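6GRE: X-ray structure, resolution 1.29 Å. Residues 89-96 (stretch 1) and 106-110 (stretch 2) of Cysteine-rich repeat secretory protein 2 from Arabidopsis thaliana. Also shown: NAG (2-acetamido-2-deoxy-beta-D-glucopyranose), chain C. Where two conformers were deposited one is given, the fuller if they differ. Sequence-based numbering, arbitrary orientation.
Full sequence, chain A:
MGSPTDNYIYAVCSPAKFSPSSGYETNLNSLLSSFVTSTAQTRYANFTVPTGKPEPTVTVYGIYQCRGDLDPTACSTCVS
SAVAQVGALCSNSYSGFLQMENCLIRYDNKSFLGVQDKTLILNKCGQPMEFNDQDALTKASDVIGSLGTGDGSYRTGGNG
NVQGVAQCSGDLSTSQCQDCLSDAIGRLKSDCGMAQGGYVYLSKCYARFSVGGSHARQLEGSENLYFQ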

# COMPACT_ATOMS: atom_id res chain seq x y z
N LEU A 89 -11.77 -11.96 2.87
CA LEU A 89 -11.96 -10.83 3.76
C LEU A 89 -13.05 -9.89 3.22
O LEU A 89 -13.88 -9.39 3.99
CB LEU A 89 -10.62 -10.11 3.89
CG LEU A 89 -9.55 -10.91 4.63
CD1 LEU A 89 -8.17 -10.31 4.43
CD2 LEU A 89 -9.89 -11.02 6.11
N CYS A 90 -13.01 -9.60 1.92
CA CYS A 90 -13.88 -8.58 1.34
C CYS A 90 -15.09 -9.21 0.63
O CYS A 90 -16.02 -8.51 0.28
CB CYS A 90 -13.11 -7.69 0.37
SG CYS A 90 -11.98 -6.54 1.20
N SER A 91 -15.06 -10.54 0.43
CA SER A 91 -16.10 -11.32 -0.27
C SER A 91 -16.71 -10.51 -1.43
O SER A 91 -16.04 -10.27 -2.46
CB SER A 91 -17.14 -11.82 0.71
OG SER A 91 -17.84 -10.75 1.32
N ASN A 92 -17.96 -10.07 -1.29
CA ASN A 92 -18.67 -9.52 -2.43
C ASN A 92 -18.71 -7.98 -2.42
O ASN A 92 -19.54 -7.39 -3.08
CB ASN A 92 -20.07 -10.13 -2.54
CG ASN A 92 -20.94 -9.88 -1.33
OD1 ASN A 92 -20.45 -9.43 -0.30
ND2 ASN A 92 -22.23 -10.16 -1.45
N SER A 93 -17.74 -7.34 -1.75
CA SER A 93 -17.61 -5.88 -1.79
C SER A 93 -17.22 -5.40 -3.18
O SER A 93 -16.35 -5.99 -3.80
CB SER A 93 -16.59 -5.41 -0.79
OG SER A 93 -17.08 -5.54 0.53
N TYR A 94 -17.82 -4.31 -3.64
CA TYR A 94 -17.40 -3.66 -4.86
C TYR A 94 -15.96 -3.16 -4.72
O TYR A 94 -15.19 -3.25 -5.67
CB TYR A 94 -18.27 -2.44 -5.21
CG TYR A 94 -19.55 -2.77 -5.94
CD1 TYR A 94 -19.53 -3.17 -7.26
CD2 TYR A 94 -20.77 -2.63 -5.31
CE1 TYR A 94 -20.70 -3.46 -7.95
CE2 TYR A 94 -21.95 -2.92 -5.98
CZ TYR A 94 -21.91 -3.34 -7.30
OH TYR A 94 -23.08 -3.61 -7.95
N SER A 95 -15.61 -2.63 -3.54
CA SER A 95 -14.28 -2.05 -3.31
C SER A 95 -13.51 -2.90 -2.29
O SER A 95 -14.03 -3.25 -1.23
CB SER A 95 -14.39 -0.61 -2.86
OG SER A 95 -15.42 0.08 -3.58
N GLY A 96 -12.26 -3.24 -2.61
CA GLY A 96 -11.42 -4.01 -1.74
C GLY A 96 -9.99 -3.48 -1.82
O GLY A 96 -9.50 -3.16 -2.91
N ARG A 106 -5.70 -3.40 -4.85
CA ARG A 106 -6.78 -2.48 -4.63
C ARG A 106 -7.68 -2.48 -5.86
O ARG A 106 -7.18 -2.41 -6.98
CB ARG A 106 -6.23 -1.08 -4.34
CG ARG A 106 -7.25 -0.05 -3.88
CD ARG A 106 -6.51 1.24 -3.58
NE ARG A 106 -7.38 2.28 -3.04
CZ ARG A 106 -6.96 3.28 -2.28
NH1 ARG A 106 -5.66 3.48 -2.14
NH2 ARG A 106 -7.83 4.05 -1.66
N TYR A 107 -8.99 -2.54 -5.61
CA TYR A 107 -9.96 -2.50 -6.70
C TYR A 107 -11.20 -1.74 -6.25
O TYR A 107 -11.51 -1.63 -5.10
CB TYR A 107 -10.29 -3.91 -7.16
CG TYR A 107 -10.81 -4.85 -6.09
CD1 TYR A 107 -12.15 -4.89 -5.75
CD2 TYR A 107 -9.96 -5.74 -5.47
CE1 TYR A 107 -12.61 -5.77 -4.79
CE2 TYR A 107 -10.40 -6.62 -4.51
CZ TYR A 107 -11.74 -6.67 -4.19
OH TYR A 107 -12.15 -7.57 -3.26
N ASP A 108 -11.92 -1.21 -7.24
CA ASP A 108 -13.09 -0.43 -7.02
C ASP A 108 -13.89 -0.40 -8.32
O ASP A 108 -13.38 -0.79 -9.36
CB ASP A 108 -12.70 0.98 -6.54
CG ASP A 108 -13.81 1.73 -5.82
OD1 ASP A 108 -14.90 1.16 -5.64
OD2 ASP A 108 -13.57 2.89 -5.44
N ASN A 109 -15.13 0.10 -8.21
CA ASN A 109 -16.06 0.16 -9.35
C ASN A 109 -16.05 1.56 -9.99
O ASN A 109 -16.91 1.91 -10.76
CB ASN A 109 -17.47 -0.27 -8.91
CG ASN A 109 -18.19 0.77 -8.08
OD1 ASN A 109 -17.58 1.53 -7.34
ND2 ASN A 109 -19.51 0.81 -8.23
N LYS A 110 -15.03 2.36 -9.66
CA LYS A 110 -14.72 3.60 -10.33
C LYS A 110 -13.20 3.77 -10.26
O LYS A 110 -12.55 3.17 -9.41
CB LYS A 110 -15.43 4.77 -9.65
CG LYS A 110 -14.99 5.03 -8.22
CD LYS A 110 -15.74 6.14 -7.52
CE LYS A 110 -15.43 6.21 -6.04
NZ LYS A 110 -15.71 4.92 -5.35
C1 NAG C . -20.36 1.73 -7.52
C2 NAG C . -21.20 2.59 -8.46
C3 NAG C . -22.11 3.52 -7.68
C4 NAG C . -22.94 2.71 -6.71
C5 NAG C . -22.08 1.75 -5.87
C6 NAG C . -22.94 0.75 -5.12
C7 NAG C . -20.17 3.08 -10.61
C8 NAG C . -19.32 4.02 -11.40
N2 NAG C . -20.40 3.40 -9.35
O3 NAG C . -22.94 4.21 -8.61
O4 NAG C . -23.67 3.60 -5.85
O5 NAG C . -21.21 0.97 -6.69
O6 NAG C . -23.72 -0.03 -6.05
O7 NAG C . -20.63 2.05 -11.11
O HOH W 1 -14.70 -7.96 -2.99

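Stretch 1 leaves a helix after Cys90 and reverses through a type II' turn from Cys90 to Ser93, closed by the hydrogen bond from Ser93 N to Cys90 O (2.9 Å). Ser91, with phi/psi of 35/-109°, supplies the positive phi that this turn requires. After the turn, Tyr94 has helical phi/psi (-62/-39°); Ser95 (-114/132°) is extended and leads into Gly96, which pairs antiparallel with Tyr107 of the strand in stretch 2. Two hydrogen bonds define the pair: Tyr107 N to Gly96 O at 2.8 Å (162° at the hydrogen) and Gly96 N to Tyr107 O at 3.1 Å (157°). The same carbonyls also accept CA-H...O contacts, Gly96 O from Arg106 CA and Tyr107 O from Ser95 CA, each at 3.3 Å.

The Tyr107 side chain, with chi1 at 56° (p), folds back over its partner. Gly96 CA lies 3.8 Å from the centroid of the Tyr107 ring and 20° off the ring normal, a CH-pi contact over the face. Glycine makes this possible: an ideal CB on Gly96 would fall 2.4 Å from Tyr107 CZ, a clash. At the ring's far end, Tyr107 OH approaches Cys90 CB (3.8 Å) and donates to a water at 2.6 Å. That water donates in turn to Ser91 O and Ser93 O, both at 2.7 Å, tying the phenol to the turn.

Beside this pair, Ser95 OG donates to Asp108 OD1 at 2.4 Å, a very short hydrogen bond. Asp108 OD1 also accepts from Asn109 N (2.8 Å), while Asp108 OD2 forms a salt bridge with Lys110 NZ (3.0 Å), so both carboxylate oxygens are engaged.

Tyr94 meets the glycosylated Asn109, Tyr94 CD1 lying 3.9 Å from Asn109 CB. Asn109 ND2 is bonded to NAG C1 (1.4 Å), and both Asn109 ND2 and NAG O5 lie over one face of the Tyr94 ring, which thus packs against the root of the glycan.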